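PDB 3G79: NDP-N-acetyl-D-galactosaminuronic acid dehydrogenase from Methanosarcina mazei Go1, which probably oxidises UDP-N-acetyl-D-mannosamine to UDP-N-acetyl-D-mannosaminuronate, using two molecules of NAD(+). Local coordinates for residues A287-H292 with R371-S375; W361-S367 with D393-Y399; Q245-N250 with A281-G286. Residues are numbered along the deposited sequence.

Contact 1: A287-H292 with R371-S375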
loop_
_atom_site.group_PDB
_atom_site.type_symbol
_atom_site.label_atom_id
_atom_site.label_comp_id
_atom_site.label_asym_id
_atom_site.label_seq_id
_atom_site.Cartn_x
_atom_site.Cartn_y
_atom_site.Cartn_z
ATOM N N ALA A 287 16.531 -7.772 3.516
ATOM C CA ALA A 287 17.646 -7.319 4.341
ATOM C C ALA A 287 17.748 -5.818 4.425
ATOM O O ALA A 287 18.533 -5.316 5.196
ATOM C CB ALA A 287 18.962 -7.897 3.812
ATOM N N GLY A 288 16.954 -5.087 3.651
ATOM C CA GLY A 288 16.945 -3.640 3.795
ATOM C C GLY A 288 16.660 -2.910 2.515
ATOM O O GLY A 288 16.482 -3.538 1.503
ATOM N N VAL A 289 16.596 -1.578 2.562
ATOM C CA VAL A 289 16.269 -0.782 1.390
ATOM C C VAL A 289 17.513 0.033 0.981
ATOM O O VAL A 289 18.220 0.618 1.824
ATOM C CB VAL A 289 15.086 0.174 1.695
ATOM C CG1 VAL A 289 14.906 1.198 0.605
ATOM C CG2 VAL A 289 13.809 -0.585 1.987
ATOM N N GLY A 290 17.791 0.063 -0.320
ATOM C CA GLY A 290 18.945 0.809 -0.795
ATOM C C GLY A 290 18.471 1.866 -1.742
ATOM O O GLY A 290 17.267 1.953 -1.992
ATOM N N GLY A 291 19.424 2.638 -2.288
ATOM C CA GLY A 291 19.175 3.628 -3.360
ATOM C C GLY A 291 19.178 5.048 -2.832
ATOM O O GLY A 291 19.499 5.275 -1.661
ATOM N N HIS A 292 18.845 6.024 -3.670
ATOM C CA HIS A 292 18.777 7.399 -3.210
ATOM C C HIS A 292 17.358 7.750 -2.840
ATOM O O HIS A 292 17.058 8.049 -1.679
ATOM C CB HIS A 292 19.271 8.365 -4.273
ATOM C CG HIS A 292 20.734 8.291 -4.504
ATOM N ND1 HIS A 292 21.654 8.497 -3.496
ATOM C CD2 HIS A 292 21.451 8.036 -5.628
ATOM C CE1 HIS A 292 22.877 8.366 -3.987
ATOM N NE2 HIS A 292 22.782 8.089 -5.279
ATOM N N ARG A 371 24.508 1.663 -4.309
ATOM C CA ARG A 371 24.274 2.996 -3.795
ATOM C C ARG A 371 23.419 2.876 -2.532
ATOM O O ARG A 371 22.230 2.543 -2.598
ATOM C CB ARG A 371 23.565 3.846 -4.855
ATOM C CG ARG A 371 24.254 3.918 -6.232
ATOM C CD ARG A 371 23.202 4.055 -7.334
ATOM N NE ARG A 371 23.624 4.931 -8.422
ATOM C CZ ARG A 371 24.173 4.523 -9.569
ATOM N NH1 ARG A 371 24.389 3.222 -9.800
ATOM N NH2 ARG A 371 24.505 5.426 -10.494
ATOM N N ASN A 372 24.045 3.123 -1.383
ATOM C CA ASN A 372 23.395 2.932 -0.076
ATOM C C ASN A 372 22.922 1.497 0.199
ATOM O O ASN A 372 21.770 1.309 0.664
ATOM C CB ASN A 372 22.207 3.900 0.094
ATOM C CG ASN A 372 22.639 5.349 0.172
ATOM O OD1 ASN A 372 23.631 5.677 0.812
ATOM N ND2 ASN A 372 21.887 6.223 -0.466
ATOM N N THR A 373 23.785 0.507 -0.088
ATOM C CA THR A 373 23.473 -0.914 0.166
ATOM C C THR A 373 23.189 -1.137 1.611
ATOM O O THR A 373 23.991 -0.765 2.434
ATOM C CB THR A 373 24.636 -1.885 -0.028
ATOM O OG1 THR A 373 25.755 -1.260 -0.682
ATOM C CG2 THR A 373 24.143 -3.078 -0.730
ATOM N N PRO A 374 22.069 -1.790 1.917
ATOM C CA PRO A 374 21.858 -2.231 3.286
ATOM C C PRO A 374 22.900 -3.296 3.700
ATOM O O PRO A 374 22.970 -3.658 4.892
ATOM C CB PRO A 374 20.424 -2.777 3.279
ATOM C CG PRO A 374 20.144 -3.133 1.814
ATOM C CD PRO A 374 20.978 -2.197 1.001
ATOM N N SER A 375 23.732 -3.756 2.756
ATOM C CA SER A 375 24.835 -4.680 3.076
ATOM C C SER A 375 25.961 -3.989 3.856
ATOM O O SER A 375 26.687 -4.639 4.626
ATOM C CB SER A 375 25.414 -5.313 1.802
ATOM O OG SER A 375 24.406 -5.991 1.071
#
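The glycine-rich loop 287-292, which in relatives of the UDP-glucose dehydrogenase family leads into the catalytic cysteine, runs here against the loop preceding helix 375-385, so the central and UDP-binding domains meet. The two segments pass in roughly opposite senses, their end-to-end directions 152° apart. P374, with the largest covered area (72 Å²), lays its C-gamma endo ring along the glycine backbone: CG is 3.6 Å from G288 C and CD 4.0 Å from G290 CA. Such proximity needs residues without side chains. A CB on G288 would clash with P374, one on G290 would be crowded by N372 and P374, and the backbone angles of G288 and G291 (phi 149° and 104°) call for glycine by themselves. Between them, V289 (chi1 t) has its CA-to-CB bond directed away from 371-375, and its side chain packs on helices 228-258 and 321-345. N372 has left-handed backbone angles (60°/46°) and an m rotamer, which brings its amide to G291. H292, also m, swings its ring alongside R371, NE2 lying 4.3 Å from R371 CB, while ND1 is hydrogen-bonded to K296. Two polar links converge on one glycine: G291 N donates to R371 O (2.8 Å, 140° at hydrogen), and N372 ND2 donates to G291 O at 2.8 Å and a nearly straight 171°.

Contact 2: W361-S367 with D393-Y399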
loop_
_atom_site.group_PDB
_atom_site.type_symbol
_atom_site.label_atom_id
_atom_site.label_comp_id
_atom_site.label_asym_id
_atom_site.label_seq_id
_atom_site.Cartn_x
_atom_site.Cartn_y
_atom_site.Cartn_z
ATOM N N TRP A 361 26.408 -7.867 -2.389
ATOM C CA TRP A 361 26.712 -6.501 -2.013
ATOM C C TRP A 361 25.784 -5.498 -2.712
ATOM O O TRP A 361 25.335 -4.549 -2.078
ATOM C CB TRP A 361 28.170 -6.196 -2.322
ATOM C CG TRP A 361 28.601 -4.842 -1.889
ATOM C CD1 TRP A 361 28.787 -3.774 -2.679
ATOM C CD2 TRP A 361 28.917 -4.419 -0.554
ATOM N NE1 TRP A 361 29.221 -2.707 -1.941
ATOM C CE2 TRP A 361 29.311 -3.079 -0.629
ATOM C CE3 TRP A 361 28.935 -5.056 0.686
ATOM C CZ2 TRP A 361 29.685 -2.346 0.489
ATOM C CZ3 TRP A 361 29.316 -4.339 1.785
ATOM C CH2 TRP A 361 29.694 -2.999 1.687
ATOM N N ALA A 362 25.494 -5.673 -4.008
ATOM C CA ALA A 362 24.388 -4.916 -4.612
ATOM C C ALA A 362 23.081 -5.307 -3.924
ATOM O O ALA A 362 23.060 -6.272 -3.182
ATOM C CB ALA A 362 24.302 -5.172 -6.064
ATOM N N PHE A 363 21.992 -4.584 -4.140
ATOM C CA PHE A 363 20.745 -4.956 -3.426
ATOM C C PHE A 363 19.583 -5.379 -4.331
ATOM O O PHE A 363 18.575 -5.863 -3.819
ATOM C CB PHE A 363 20.309 -3.877 -2.417
ATOM C CG PHE A 363 20.211 -2.512 -3.014
ATOM C CD1 PHE A 363 18.985 -2.040 -3.489
ATOM C CD2 PHE A 363 21.348 -1.712 -3.135
ATOM C CE1 PHE A 363 18.887 -0.768 -4.068
ATOM C CE2 PHE A 363 21.291 -0.448 -3.729
ATOM C CZ PHE A 363 20.064 0.040 -4.194
ATOM N N ILE A 364 19.743 -5.224 -5.655
ATOM C CA ILE A 364 18.783 -5.764 -6.652
ATOM C C ILE A 364 19.289 -7.024 -7.344
ATOM O O ILE A 364 20.438 -7.083 -7.749
ATOM C CB ILE A 364 18.358 -4.750 -7.790
ATOM C CG1 ILE A 364 18.320 -3.297 -7.308
ATOM C CG2 ILE A 364 17.003 -5.166 -8.384
ATOM C CD1 ILE A 364 19.595 -2.586 -7.580
ATOM N N LYS A 365 18.389 -7.992 -7.509
ATOM C CA LYS A 365 18.663 -9.264 -8.158
ATOM C C LYS A 365 19.455 -9.049 -9.431
ATOM O O LYS A 365 18.887 -8.677 -10.435
ATOM C CB LYS A 365 17.348 -9.988 -8.472
ATOM C CG LYS A 365 17.488 -11.314 -9.222
ATOM C CD LYS A 365 16.128 -12.003 -9.332
ATOM C CE LYS A 365 16.212 -13.440 -9.906
ATOM N NZ LYS A 365 14.877 -14.182 -9.855
ATOM N N ASP A 366 20.770 -9.240 -9.358
ATOM C CA ASP A 366 21.691 -9.165 -10.520
ATOM C C ASP A 366 22.098 -7.773 -11.003
ATOM O O ASP A 366 22.337 -7.570 -12.186
ATOM C CB ASP A 366 21.198 -10.045 -11.669
ATOM C CG ASP A 366 21.243 -11.519 -11.315
ATOM O OD1 ASP A 366 20.301 -12.248 -11.681
ATOM O OD2 ASP A 366 22.219 -11.951 -10.648
ATOM N N SER A 367 22.202 -6.824 -10.077
ATOM C CA SER A 367 22.565 -5.468 -10.439
ATOM C C SER A 367 23.988 -5.158 -10.057
ATOM O O SER A 367 24.504 -5.734 -9.115
ATOM C CB SER A 367 21.672 -4.478 -9.730
ATOM O OG SER A 367 22.276 -3.192 -9.738
ATOM N N ASP A 393 30.153 -10.769 -4.725
ATOM C CA ASP A 393 29.165 -10.209 -5.631
ATOM C C ASP A 393 29.653 -10.353 -7.076
ATOM O O ASP A 393 30.778 -9.923 -7.406
ATOM C CB ASP A 393 28.889 -8.751 -5.300
ATOM C CG ASP A 393 27.650 -8.238 -5.974
ATOM O OD1 ASP A 393 26.583 -8.185 -5.305
ATOM O OD2 ASP A 393 27.751 -7.908 -7.180
ATOM N N PRO A 394 28.804 -10.940 -7.953
ATOM C CA PRO A 394 29.235 -11.247 -9.316
ATOM C C PRO A 394 29.381 -10.001 -10.151
ATOM O O PRO A 394 30.050 -10.039 -11.174
ATOM C CB PRO A 394 28.088 -12.115 -9.874
ATOM C CG PRO A 394 27.194 -12.395 -8.731
ATOM C CD PRO A 394 27.387 -11.279 -7.755
ATOM N N TYR A 395 28.801 -8.902 -9.688
ATOM C CA TYR A 395 28.615 -7.701 -10.515
ATOM C C TYR A 395 29.329 -6.467 -10.025
ATOM O O TYR A 395 29.809 -5.669 -10.821
ATOM C CB TYR A 395 27.128 -7.371 -10.633
ATOM C CG TYR A 395 26.331 -8.541 -11.081
ATOM C CD1 TYR A 395 26.282 -8.887 -12.431
ATOM C CD2 TYR A 395 25.651 -9.336 -10.155
ATOM C CE1 TYR A 395 25.560 -9.993 -12.857
ATOM C CE2 TYR A 395 24.925 -10.453 -10.564
ATOM C CZ TYR A 395 24.885 -10.769 -11.913
ATOM O OH TYR A 395 24.165 -11.857 -12.341
ATOM N N VAL A 396 29.369 -6.284 -8.721
ATOM C CA VAL A 396 29.875 -5.035 -8.194
ATOM C C VAL A 396 31.395 -5.050 -8.176
ATOM O O VAL A 396 32.024 -5.813 -7.443
ATOM C CB VAL A 396 29.260 -4.693 -6.811
ATOM C CG1 VAL A 396 29.712 -3.314 -6.328
ATOM C CG2 VAL A 396 27.759 -4.717 -6.911
ATOM N N VAL A 397 31.981 -4.219 -9.015
ATOM C CA VAL A 397 33.413 -4.059 -8.976
ATOM C C VAL A 397 33.728 -2.640 -8.486
ATOM O O VAL A 397 33.039 -1.675 -8.852
ATOM C CB VAL A 397 34.070 -4.425 -10.351
ATOM C CG1 VAL A 397 33.821 -3.341 -11.400
ATOM C CG2 VAL A 397 35.566 -4.757 -10.192
ATOM N N ASN A 398 34.734 -2.527 -7.621
ATOM C CA ASN A 398 35.292 -1.228 -7.227
ATOM C C ASN A 398 34.377 -0.428 -6.325
ATOM O O ASN A 398 33.887 0.639 -6.708
ATOM C CB ASN A 398 35.690 -0.384 -8.454
ATOM C CG ASN A 398 37.021 -0.804 -9.043
ATOM O OD1 ASN A 398 37.168 -0.896 -10.264
ATOM N ND2 ASN A 398 38.002 -1.061 -8.178
ATOM N N TYR A 399 34.134 -0.953 -5.134
ATOM C CA TYR A 399 33.441 -0.172 -4.128
ATOM C C TYR A 399 34.511 0.607 -3.393
ATOM O O TYR A 399 35.626 0.091 -3.189
ATOM C CB TYR A 399 32.641 -1.051 -3.165
ATOM C CG TYR A 399 31.546 -0.328 -2.413
ATOM C CD1 TYR A 399 30.316 -0.062 -3.017
ATOM C CD2 TYR A 399 31.731 0.085 -1.097
ATOM C CE1 TYR A 399 29.297 0.577 -2.324
ATOM C CE2 TYR A 399 30.714 0.752 -0.398
ATOM C CZ TYR A 399 29.509 0.981 -1.023
ATOM O OH TYR A 399 28.507 1.621 -0.342
#
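W361 extends its t-rotamer indole against V396 and Y399, and has 110 Å² covered. W361 CD1 meets V396 CG1 at 3.8 Å, and the pyrrole edge points at the Y399 face: centroids 4.4 Å apart, planes at 83°, W361 NE1 3.1 Å from Y399 CD1, a T-shaped pair. At the ring tip, the Y399 hydroxyl bonds E376. D393 binds backbone on both sides. Its OD1 accepts from W361 N (2.9 Å) and A362 N (3.0 Å), and also bonds H424, while OD2 accepts from Y395 N (2.9 Å), an Asx turn, and from V396 N (2.8 Å), extending it to an Asx motif. Farther along, a type II turn from I364 to S367 puts D366 at its third position with positive phi (79°), and Y395 OH donates to D366 OD2 at 2.6 Å. The two loops leave the C-terminal ends of neighbouring parallel strands 355-359 and 388-392, joined through helix 375-385: the beta-alpha-beta crossover of a Rossmann-like sheet, here in the UDP-binding domain.

Contact 3: Q245-N250 with A281-G286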
loop_
_atom_site.group_PDB
_atom_site.type_symbol
_atom_site.label_atom_id
_atom_site.label_comp_id
_atom_site.label_asym_id
_atom_site.label_seq_id
_atom_site.Cartn_x
_atom_site.Cartn_y
_atom_site.Cartn_z
ATOM N N GLN A 245 5.360 0.577 1.655
ATOM C CA GLN A 245 4.875 -0.797 1.417
ATOM C C GLN A 245 5.917 -1.829 1.798
ATOM O O GLN A 245 5.600 -2.969 2.205
ATOM C CB GLN A 245 4.220 -1.078 0.035
ATOM C CG GLN A 245 4.832 -0.452 -1.160
ATOM C CD GLN A 245 3.924 -0.356 -2.441
ATOM O OE1 GLN A 245 4.089 0.603 -3.232
ATOM N NE2 GLN A 245 3.009 -1.325 -2.649
ATOM N N ILE A 246 7.176 -1.414 1.719
ATOM C CA ILE A 246 8.259 -2.316 2.019
ATOM C C ILE A 246 8.382 -2.415 3.518
ATOM O O ILE A 246 8.648 -3.476 4.072
ATOM C CB ILE A 246 9.555 -1.820 1.408
ATOM C CG1 ILE A 246 9.598 -2.151 -0.086
ATOM C CG2 ILE A 246 10.823 -2.415 2.168
ATOM C CD1 ILE A 246 10.707 -1.339 -0.818
ATOM N N ALA A 247 8.223 -1.299 4.194
ATOM C CA ALA A 247 8.353 -1.348 5.609
ATOM C C ALA A 247 7.193 -2.169 6.168
ATOM O O ALA A 247 7.413 -2.935 7.105
ATOM C CB ALA A 247 8.435 0.033 6.219
ATOM N N ALA A 248 6.020 -2.079 5.526
ATOM C CA ALA A 248 4.844 -2.925 5.855
ATOM C C ALA A 248 5.083 -4.414 5.899
ATOM O O ALA A 248 4.706 -5.034 6.924
ATOM C CB ALA A 248 3.645 -2.648 4.933
ATOM N N ILE A 249 5.637 -5.014 4.825
ATOM C CA ILE A 249 5.794 -6.469 4.875
ATOM C C ILE A 249 6.960 -6.809 5.782
ATOM O O ILE A 249 6.915 -7.837 6.461
ATOM C CB ILE A 249 6.085 -7.243 3.535
ATOM C CG1 ILE A 249 6.289 -6.307 2.397
ATOM C CG2 ILE A 249 5.154 -8.523 3.317
ATOM C CD1 ILE A 249 7.675 -5.773 2.427
ATOM N N ASN A 250 8.012 -5.982 5.732
ATOM C CA ASN A 250 9.194 -6.223 6.532
ATOM C C ASN A 250 8.708 -6.368 7.943
ATOM O O ASN A 250 9.079 -7.296 8.633
ATOM C CB ASN A 250 10.209 -5.071 6.422
ATOM C CG ASN A 250 11.125 -5.223 5.218
ATOM O OD1 ASN A 250 11.260 -6.314 4.656
ATOM N ND2 ASN A 250 11.785 -4.135 4.827
ATOM N N ALA A 281 -1.548 -4.860 -2.819
ATOM C CA ALA A 281 -0.304 -4.714 -3.592
ATOM C C ALA A 281 0.958 -4.991 -2.772
ATOM O O ALA A 281 1.874 -4.197 -2.749
ATOM C CB ALA A 281 -0.248 -3.344 -4.247
ATOM N N VAL A 282 0.974 -6.152 -2.135
ATOM C CA VAL A 282 1.996 -6.571 -1.159
ATOM C C VAL A 282 3.348 -6.932 -1.790
ATOM O O VAL A 282 3.461 -7.880 -2.589
ATOM C CB VAL A 282 1.518 -7.794 -0.338
ATOM C CG1 VAL A 282 2.470 -8.097 0.799
ATOM C CG2 VAL A 282 0.167 -7.548 0.223
ATOM N N LEU A 283 4.374 -6.201 -1.371
ATOM C CA LEU A 283 5.725 -6.448 -1.846
ATOM C C LEU A 283 6.386 -7.600 -1.064
ATOM O O LEU A 283 5.705 -8.467 -0.492
ATOM C CB LEU A 283 6.539 -5.145 -1.758
ATOM C CG LEU A 283 5.948 -3.957 -2.572
ATOM C CD1 LEU A 283 6.703 -2.632 -2.408
ATOM C CD2 LEU A 283 5.842 -4.323 -4.076
ATOM N N TRP A 284 7.704 -7.577 -1.031
ATOM C CA TRP A 284 8.522 -8.675 -0.532
ATOM C C TRP A 284 9.419 -8.101 0.547
ATOM O O TRP A 284 9.924 -6.984 0.408
ATOM C CB TRP A 284 9.373 -9.244 -1.653
ATOM C CG TRP A 284 8.552 -9.812 -2.781
ATOM C CD1 TRP A 284 8.092 -9.140 -3.903
ATOM C CD2 TRP A 284 8.076 -11.154 -2.903
ATOM N NE1 TRP A 284 7.382 -10.000 -4.725
ATOM C CE2 TRP A 284 7.355 -11.240 -4.135
ATOM C CE3 TRP A 284 8.219 -12.300 -2.122
ATOM C CZ2 TRP A 284 6.771 -12.430 -4.584
ATOM C CZ3 TRP A 284 7.642 -13.476 -2.559
ATOM C CH2 TRP A 284 6.927 -13.537 -3.787
ATOM N N PRO A 285 9.545 -8.819 1.661
ATOM C CA PRO A 285 10.362 -8.366 2.811
ATOM C C PRO A 285 11.841 -8.723 2.545
ATOM O O PRO A 285 12.100 -9.522 1.628
ATOM C CB PRO A 285 9.774 -9.178 3.992
ATOM C CG PRO A 285 9.273 -10.484 3.322
ATOM C CD PRO A 285 8.853 -10.100 1.912
ATOM N N GLY A 286 12.790 -8.159 3.308
ATOM C CA GLY A 286 14.221 -8.304 2.969
ATOM C C GLY A 286 15.261 -7.643 3.883
ATOM O O GLY A 286 14.943 -7.017 4.873
HETATM O O HOH W 1 3.933 -4.546 1.116
#
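Three residues supply just over half of the 421 Å² buried: I249 (86 Å²), L283 (85 Å²) and Q245 (60 Å²). I249 points from the helix toward the extended segment 281-286, where its CG2 touches V282 CG1 at 3.7 Å and its CD1 comes within 3.3 Å of W284 O. L283 faces back at the helix, with CD1 3.7 Å from I246 CG1. The helical stretch belongs to 228-258, the long helix of the central domain in this dehydrogenase family, and it forms part of the dimer interface: A248 O is hydrogen-bonded to Y322 of the second subunit, and L283 packs on G277 of that subunit. Q245 covers the A281 end, and its backbone takes part through a water. The helical bond from I249 N to Q245 O is weak at 3.3 Å, and Q245 O also accepts from the water at 2.5 Å, which in turn accepts from L283 N at 3.0 Å. Further along the helix, N250 OD1 accepts from G286 N at 2.7 Å, while its ND2 bonds N329.

In the fold
Contact 3 lies within the central domain, contact 1 joins that domain to the UDP-binding domain, and contact 2 lies within the latter. Segments 281-286 and 287-292 are consecutive, so one loop packs on helix 228-258, then reaches the domain junction. Contacts 1 and 3, with centres 15 Å apart, touch where V289 CG2 meets I246 CG2 at 3.5 Å. Contacts 1 and 2, 11 Å apart between centres, meet at F363, whose CZ is 3.3 Å from G291 N and whose CE2 is 3.3 Å from R371 O. Contacts 2 and 3 do not touch, their nearest atoms being about 8 Å apart. By family analogy, segment 287-292 ends just before the cysteine expected to be catalytic.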